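Endoglucanase (Clostridium thermocellum, PDB 2C4X) probably takes part in cellulose degradation as a cellulosomal cellulase, of which this chain is the C-terminal piece holding a PKD domain and a CBM44 carbohydrate-binding module. Local coordinates at residues P10-T15 against L75-N80; G69-K74 against I91-A96; P183-H188 against I215-P220. The protein carries 1 engineered substitution. All coordinates share one frame; numbering follows the deposited sequence.

Contact 1 of 3, residues P10-T15 against L75-N80; sequences PKAIFT and LIVTDN. With CA (calcium ion), chain B.
Pro10, Ala12 and Phe14 all turn CB toward the strand, where they meet Asp79, Val77 and Leu75, along two segments that run 152° apart. No hydrogen bond joins them; side chains pack on one another and on the main chain. Val77 straddles the middle: its CG1, anti to the backbone N (chi1 164°), reaches Pro10 CB at 3.8 Å, while its other methyl, CG2, lies 3.8 Å from Ala12 CB. Phe14 has CG set between its own backbone N and carbonyl carbon (chi1 70°), and ring atom CD1 meets Leu75 CB obliquely at 3.6 Å. Leu75 CD2 also comes within 3.6 Å of Ile13 O. At the far end the Pro10 ring crosses Asp79 at about a right angle, with Pro10 CD 3.6 Å from Asp79 OD2. That oxygen binds the calcium ion at 2.4 Å, together with Asn7, Gln8, Asp36 and Asp38. Asp79 OD1 takes hydrogen bonds from Gln81 N and Ala83 N. A water on the same calcium donates to Asn80 OD1 at 2.8 Å. The chemistry thus changes from apolar to ionic along the contact, and the calcium links Asn7 and Gln8, just ahead of Pro10, to Asp79 at the end of the strand.

Contact 2 of 3, residues G69-K74 against I91-A96; sequences GTYKVK and IKVTSA
Tyr71 has CG anti to its carbonyl carbon (chi1 -59°); from there ring atoms CD2 and CE2 lie near Val93 CG2, which comes within 3.9 Å of Tyr71 CD2. The two side chains meet obliquely, on the same sheet face as Ile91. There Ile91 CG2, between the backbone N and the carbonyl carbon, touches Val73 CG2 at 3.8 Å and Tyr71 CB at 3.9 Å, whereas the CG1 branch leads away from strand 69-74. On the other face Thr70 OG1 lies 3.8 Å from Lys92 CG; the lysine chain then carries its end away.

Four backbone hydrogen bonds fix the register. Gly69 and Val93 form one antiparallel hydrogen-bonded pair, with Val93 N to Gly69 O at 2.7 Å and nearly straight at the hydrogen (176°). Tyr71 and Ile91 form the next, Tyr71 N reaching Ile91 O at 2.8 Å and 177°. Between them Thr70 and Lys92 make the non-hydrogen-bonded pair, with CA atoms 4.3 Å apart. Gly69 adopts backbone angles at which a CB would be jammed against the preceding carbonyl oxygen, which accounts for glycine here.

Tyr71 OH bonds to Asn67 O, and its ring stacks on Tyr65, which also touches Val73 and Val93. The contact joins the open end of the hairpin of strands 69-79 and 84-93 in the PKD domain, where Val27 and Phe29 of strand 27-30 pack against Ile91, and Phe29 also meets Val73.

Contact 3 of 3, residues P183-H188 against I215-P220; sequences PYIMPH and ITLTLP
Strands 183-187 and 215-218 run nearly parallel, 17° apart, but their axes come no closer than 7.6 Å and no hydrogen bond links the two segments. The nearest CA pairs, Pro183 with Leu217 at 7.1 Å and Ile185 with Leu219 at 6.9 Å, likewise leave the gap to be bridged by side chains. At one end Pro183 CG meets Ile215 CG2 at 3.7 Å, the two side chains crossing at about a right angle. In the middle Leu217 has CG anti to its backbone N (chi1 171°), and its CD2 lies against the opposing main chain, 3.5 Å from both Tyr184 C and Ile185 N. Leu219 has a similar first torsion, and its CD1 is shared between two partners: Ile185 CG2 at 3.7 Å and Pro187 CG at 3.6 Å. Ile185 crosses Leu219 at about a right angle, while Pro187 and Leu219 slide past each other in opposite directions. Phe168 and Ile170 of strand 165-172 extend the apolar layer beside Pro183 and Ile215. Strand 178-187 belongs to one five-stranded antiparallel sheet and strand 211-218 to the other. Buried aliphatic packing between two such sheets is the interior of a beta-sandwich, here that of the CBM44 module.

Overall arrangement
Contacts 1 and 2 lie in the PKD domain and share strand 69-79, whose two halves they use; their centres are 21 Å apart, and they touch where Phe14 CZ packs 3.4 Å from Val73 O. Along the chain their segments alternate: 10-15, 69-74, 75-80, then 91-96. Contact 2 pairs neighbouring strands within one sheet, whereas contact 1 lays the N-terminal segment against that sheet, beside a calcium site. Contact 3 follows later, in the CBM44 beta-sandwich, joining its two sheets; its centre is 45 Å from contact 1 and 28 Å from contact 2, across the chain's centre. The chain thus holds two beta domains, each with its own core.

Contact 1 of 3, residues P10-T15 against L75-N80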
# COMPACT_ATOMS: atom_id res chain seq x y z
N PRO A 10 4.28 -37.47 -1.68
CA PRO A 10 4.01 -36.72 -2.90
C PRO A 10 4.60 -35.30 -2.81
O PRO A 10 4.99 -34.86 -1.72
CB PRO A 10 2.48 -36.66 -2.97
CG PRO A 10 2.00 -36.91 -1.57
CD PRO A 10 3.06 -37.74 -0.89
N LYS A 11 4.69 -34.61 -3.93
CA LYS A 11 5.15 -33.22 -3.91
C LYS A 11 3.97 -32.27 -4.04
O LYS A 11 3.13 -32.42 -4.93
CB LYS A 11 6.24 -32.99 -4.96
CG LYS A 11 7.52 -33.79 -4.59
CD LYS A 11 8.79 -33.39 -5.35
CE LYS A 11 9.39 -32.05 -4.83
NZ LYS A 11 9.57 -31.92 -3.33
N ALA A 12 3.88 -31.34 -3.09
CA ALA A 12 2.78 -30.40 -2.98
C ALA A 12 3.23 -29.02 -3.45
O ALA A 12 4.28 -28.50 -3.03
CB ALA A 12 2.28 -30.34 -1.54
N ILE A 13 2.44 -28.43 -4.33
CA ILE A 13 2.73 -27.08 -4.82
C ILE A 13 1.44 -26.53 -5.40
O ILE A 13 0.59 -27.28 -5.89
CB ILE A 13 3.85 -27.07 -5.91
CG1 ILE A 13 4.33 -25.63 -6.18
CG2 ILE A 13 3.35 -27.75 -7.19
CD1 ILE A 13 5.63 -25.52 -6.96
N PHE A 14 1.27 -25.22 -5.30
CA PHE A 14 0.17 -24.56 -5.98
C PHE A 14 0.51 -23.15 -6.39
O PHE A 14 1.44 -22.55 -5.85
CB PHE A 14 -1.12 -24.60 -5.13
CG PHE A 14 -1.08 -23.72 -3.91
CD1 PHE A 14 -0.65 -24.23 -2.68
CD2 PHE A 14 -1.50 -22.39 -3.97
CE1 PHE A 14 -0.62 -23.42 -1.54
CE2 PHE A 14 -1.47 -21.58 -2.84
CZ PHE A 14 -1.03 -22.09 -1.62
N THR A 15 -0.24 -22.66 -7.38
CA THR A 15 -0.26 -21.25 -7.75
C THR A 15 -1.72 -20.76 -7.64
O THR A 15 -2.64 -21.57 -7.45
CB THR A 15 0.26 -21.01 -9.19
OG1 THR A 15 -0.58 -21.71 -10.12
CG2 THR A 15 1.70 -21.50 -9.35
N LEU A 75 -1.67 -25.95 1.55
CA LEU A 75 -2.14 -27.12 0.84
C LEU A 75 -1.45 -28.35 1.38
O LEU A 75 -0.23 -28.38 1.49
CB LEU A 75 -1.84 -27.01 -0.66
CG LEU A 75 -1.94 -28.29 -1.51
CD1 LEU A 75 -3.42 -28.71 -1.68
CD2 LEU A 75 -1.26 -28.09 -2.88
N ILE A 76 -2.24 -29.38 1.69
CA ILE A 76 -1.70 -30.70 1.96
C ILE A 76 -2.18 -31.67 0.88
O ILE A 76 -3.38 -31.78 0.59
CB ILE A 76 -2.09 -31.21 3.37
CG1 ILE A 76 -1.52 -30.28 4.45
CG2 ILE A 76 -1.58 -32.64 3.60
CD1 ILE A 76 -2.11 -30.51 5.85
N VAL A 77 -1.22 -32.38 0.30
CA VAL A 77 -1.47 -33.36 -0.73
C VAL A 77 -1.18 -34.74 -0.15
O VAL A 77 -0.12 -34.95 0.47
CB VAL A 77 -0.56 -33.06 -1.96
CG1 VAL A 77 -0.48 -34.22 -2.90
CG2 VAL A 77 -1.05 -31.82 -2.69
N THR A 78 -2.11 -35.68 -0.33
CA THR A 78 -1.97 -37.01 0.23
C THR A 78 -2.04 -38.03 -0.88
O THR A 78 -2.92 -37.96 -1.74
CB THR A 78 -3.06 -37.28 1.30
OG1 THR A 78 -3.04 -36.21 2.26
CG2 THR A 78 -2.85 -38.61 2.03
N ASP A 79 -1.09 -38.97 -0.88
CA ASP A 79 -1.04 -40.02 -1.90
C ASP A 79 -1.91 -41.24 -1.56
O ASP A 79 -2.57 -41.28 -0.50
CB ASP A 79 0.41 -40.39 -2.24
CG ASP A 79 1.11 -41.17 -1.14
OD1 ASP A 79 0.45 -41.73 -0.26
OD2 ASP A 79 2.36 -41.24 -1.16
N ASN A 80 -1.93 -42.21 -2.48
CA ASN A 80 -2.71 -43.45 -2.35
C ASN A 80 -2.34 -44.34 -1.15
O ASN A 80 -3.10 -45.24 -0.77
CB ASN A 80 -2.65 -44.27 -3.65
CG ASN A 80 -1.22 -44.67 -4.03
OD1 ASN A 80 -0.37 -43.82 -4.30
ND2 ASN A 80 -0.95 -45.97 -4.05
CA CA B . 3.80 -42.06 -2.95
O HOH W 1 2.17 -43.83 -3.19

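Contact 2 of 3, residues G69-K74 against I91-A96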
# COMPACT_ATOMS: atom_id res chain seq x y z
N GLY A 69 -7.10 -8.52 3.79
CA GLY A 69 -6.06 -8.98 4.67
C GLY A 69 -5.06 -9.84 3.94
O GLY A 69 -5.16 -10.05 2.73
N THR A 70 -4.09 -10.34 4.70
CA THR A 70 -3.07 -11.24 4.19
C THR A 70 -3.30 -12.61 4.81
O THR A 70 -3.25 -12.77 6.03
CB THR A 70 -1.67 -10.69 4.49
OG1 THR A 70 -1.53 -9.42 3.85
CG2 THR A 70 -0.59 -11.62 3.98
N TYR A 71 -3.54 -13.60 3.95
CA TYR A 71 -3.90 -14.94 4.37
C TYR A 71 -2.81 -15.96 4.01
O TYR A 71 -2.24 -15.90 2.93
CB TYR A 71 -5.23 -15.35 3.71
CG TYR A 71 -6.37 -14.41 4.07
CD1 TYR A 71 -7.11 -14.62 5.22
CD2 TYR A 71 -6.68 -13.30 3.26
CE1 TYR A 71 -8.16 -13.76 5.57
CE2 TYR A 71 -7.74 -12.42 3.61
CZ TYR A 71 -8.47 -12.67 4.76
OH TYR A 71 -9.51 -11.86 5.13
N LYS A 72 -2.52 -16.88 4.93
CA LYS A 72 -1.63 -18.00 4.65
C LYS A 72 -2.47 -19.18 4.16
O LYS A 72 -3.33 -19.67 4.89
CB LYS A 72 -0.83 -18.41 5.89
CG LYS A 72 0.04 -17.30 6.46
CD LYS A 72 0.59 -17.66 7.86
CE LYS A 72 1.82 -18.53 7.79
NZ LYS A 72 2.59 -18.46 9.09
N VAL A 73 -2.23 -19.61 2.93
CA VAL A 73 -2.98 -20.72 2.34
C VAL A 73 -2.07 -21.94 2.38
O VAL A 73 -0.97 -21.91 1.81
CB VAL A 73 -3.45 -20.41 0.90
CG1 VAL A 73 -4.23 -21.61 0.29
CG2 VAL A 73 -4.30 -19.14 0.90
N LYS A 74 -2.50 -22.97 3.11
CA LYS A 74 -1.74 -24.20 3.22
C LYS A 74 -2.43 -25.31 2.43
O LYS A 74 -3.61 -25.58 2.63
CB LYS A 74 -1.58 -24.62 4.69
CG LYS A 74 -0.83 -25.94 4.87
CD LYS A 74 -0.66 -26.26 6.34
CE LYS A 74 0.35 -27.36 6.57
NZ LYS A 74 0.32 -27.83 8.01
N ILE A 91 -1.51 -15.01 0.33
CA ILE A 91 -2.32 -14.22 -0.59
C ILE A 91 -2.82 -12.95 0.11
O ILE A 91 -3.32 -13.00 1.24
CB ILE A 91 -3.51 -15.07 -1.18
CG1 ILE A 91 -4.22 -14.33 -2.33
CG2 ILE A 91 -4.51 -15.50 -0.07
CD1 ILE A 91 -5.22 -15.23 -3.08
N LYS A 92 -2.66 -11.82 -0.57
CA LYS A 92 -3.17 -10.55 -0.07
C LYS A 92 -4.47 -10.16 -0.79
O LYS A 92 -4.54 -10.16 -2.02
CB LYS A 92 -2.12 -9.44 -0.19
CG LYS A 92 -2.58 -8.11 0.41
CD LYS A 92 -1.54 -7.00 0.29
CE LYS A 92 -2.22 -5.64 0.38
NZ LYS A 92 -1.24 -4.53 0.51
N VAL A 93 -5.49 -9.86 0.01
CA VAL A 93 -6.79 -9.48 -0.51
C VAL A 93 -7.05 -8.03 -0.10
O VAL A 93 -6.89 -7.67 1.08
CB VAL A 93 -7.91 -10.41 0.04
CG1 VAL A 93 -9.30 -10.03 -0.53
CG2 VAL A 93 -7.59 -11.90 -0.25
N THR A 94 -7.43 -7.20 -1.07
CA THR A 94 -7.71 -5.80 -0.81
C THR A 94 -9.21 -5.56 -0.96
O THR A 94 -9.93 -6.37 -1.56
CB THR A 94 -6.91 -4.84 -1.74
OG1 THR A 94 -7.31 -5.05 -3.10
CG2 THR A 94 -5.40 -5.09 -1.63
N SER A 95 -9.69 -4.46 -0.39
CA SER A 95 -11.12 -4.14 -0.39
C SER A 95 -11.63 -3.88 -1.81
O SER A 95 -10.99 -3.17 -2.58
CB SER A 95 -11.35 -2.91 0.49
OG SER A 95 -12.70 -2.87 0.91
N ALA A 96 -12.79 -4.44 -2.15
CA ALA A 96 -13.39 -4.26 -3.48
C ALA A 96 -13.86 -2.83 -3.68
O ALA A 96 -13.75 -2.28 -4.77
CB ALA A 96 -14.54 -5.23 -3.70

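Contact 3 of 3, residues P183-H188 against I215-P220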
# COMPACT_ATOMS: atom_id res chain seq x y z
N PRO A 183 7.60 12.92 0.20
CA PRO A 183 6.86 12.76 1.45
C PRO A 183 7.84 12.97 2.59
O PRO A 183 9.02 12.59 2.46
CB PRO A 183 6.43 11.29 1.42
CG PRO A 183 6.60 10.85 0.01
CD PRO A 183 7.70 11.66 -0.56
N TYR A 184 7.38 13.57 3.67
CA TYR A 184 8.23 13.81 4.81
C TYR A 184 7.47 13.69 6.12
O TYR A 184 6.24 13.80 6.17
CB TYR A 184 8.90 15.19 4.73
CG TYR A 184 7.94 16.36 4.92
CD1 TYR A 184 7.67 16.87 6.20
CD2 TYR A 184 7.35 16.97 3.82
CE1 TYR A 184 6.81 17.95 6.37
CE2 TYR A 184 6.49 18.04 3.97
CZ TYR A 184 6.21 18.53 5.24
OH TYR A 184 5.36 19.61 5.37
N ILE A 185 8.24 13.43 7.16
CA ILE A 185 7.75 13.58 8.53
C ILE A 185 8.80 14.33 9.33
O ILE A 185 10.00 14.00 9.30
CB ILE A 185 7.33 12.25 9.19
CG1 ILE A 185 6.60 12.54 10.51
CG2 ILE A 185 8.54 11.32 9.39
CD1 ILE A 185 5.68 11.46 10.96
N MSE A 186 8.34 15.37 10.01
CA MSE A 186 9.22 16.30 10.68
C MSE A 186 8.82 16.44 12.16
O MSE A 186 8.01 17.31 12.50
CB MSE A 186 9.17 17.65 9.96
CG MSE A 186 10.09 18.71 10.53
SE MSE A 186 10.23 20.32 9.41
CE MSE A 186 8.34 20.65 9.18
N PRO A 187 9.35 15.56 13.03
CA PRO A 187 9.24 15.78 14.47
C PRO A 187 10.03 17.01 14.90
O PRO A 187 11.07 17.32 14.32
CB PRO A 187 9.86 14.52 15.09
CG PRO A 187 9.95 13.53 13.97
CD PRO A 187 10.07 14.31 12.72
N HIS A 188 9.51 17.71 15.90
CA HIS A 188 10.15 18.91 16.42
C HIS A 188 9.73 19.06 17.87
O HIS A 188 8.68 18.55 18.27
CB HIS A 188 9.72 20.15 15.60
CG HIS A 188 8.23 20.36 15.54
ND1 HIS A 188 7.56 21.16 16.43
CD2 HIS A 188 7.29 19.84 14.72
CE1 HIS A 188 6.26 21.14 16.16
NE2 HIS A 188 6.07 20.34 15.13
N ILE A 215 4.96 5.60 -2.51
CA ILE A 215 6.23 5.97 -1.86
C ILE A 215 6.11 5.74 -0.36
O ILE A 215 5.18 6.21 0.28
CB ILE A 215 6.61 7.46 -2.15
CG1 ILE A 215 6.63 7.74 -3.66
CG2 ILE A 215 7.96 7.81 -1.54
CD1 ILE A 215 6.58 9.22 -4.03
N THR A 216 7.06 4.98 0.20
CA THR A 216 7.07 4.74 1.64
C THR A 216 8.06 5.64 2.38
O THR A 216 9.02 6.15 1.79
CB THR A 216 7.36 3.27 2.01
OG1 THR A 216 8.70 2.93 1.62
CG2 THR A 216 6.37 2.31 1.34
N LEU A 217 7.83 5.79 3.68
CA LEU A 217 8.67 6.61 4.54
C LEU A 217 8.63 6.06 5.96
O LEU A 217 7.56 5.81 6.50
CB LEU A 217 8.16 8.06 4.51
CG LEU A 217 8.78 9.05 5.51
CD1 LEU A 217 10.24 9.27 5.22
CD2 LEU A 217 8.02 10.34 5.48
N THR A 218 9.81 5.85 6.55
CA THR A 218 9.88 5.38 7.94
C THR A 218 10.30 6.50 8.89
O THR A 218 11.32 7.18 8.67
CB THR A 218 10.84 4.18 8.08
OG1 THR A 218 10.44 3.16 7.17
CG2 THR A 218 10.81 3.61 9.50
N LEU A 219 9.50 6.70 9.94
CA LEU A 219 9.93 7.51 11.08
C LEU A 219 10.89 6.65 11.91
O LEU A 219 10.49 5.60 12.40
CB LEU A 219 8.73 7.96 11.92
CG LEU A 219 9.05 8.82 13.16
CD1 LEU A 219 9.60 10.19 12.74
CD2 LEU A 219 7.84 8.99 14.06
N PRO A 220 12.16 7.08 12.05
CA PRO A 220 13.15 6.26 12.77
C PRO A 220 12.76 5.96 14.22
O PRO A 220 12.11 6.77 14.89
CB PRO A 220 14.42 7.11 12.72
CG PRO A 220 14.23 8.00 11.54
CD PRO A 220 12.76 8.32 11.53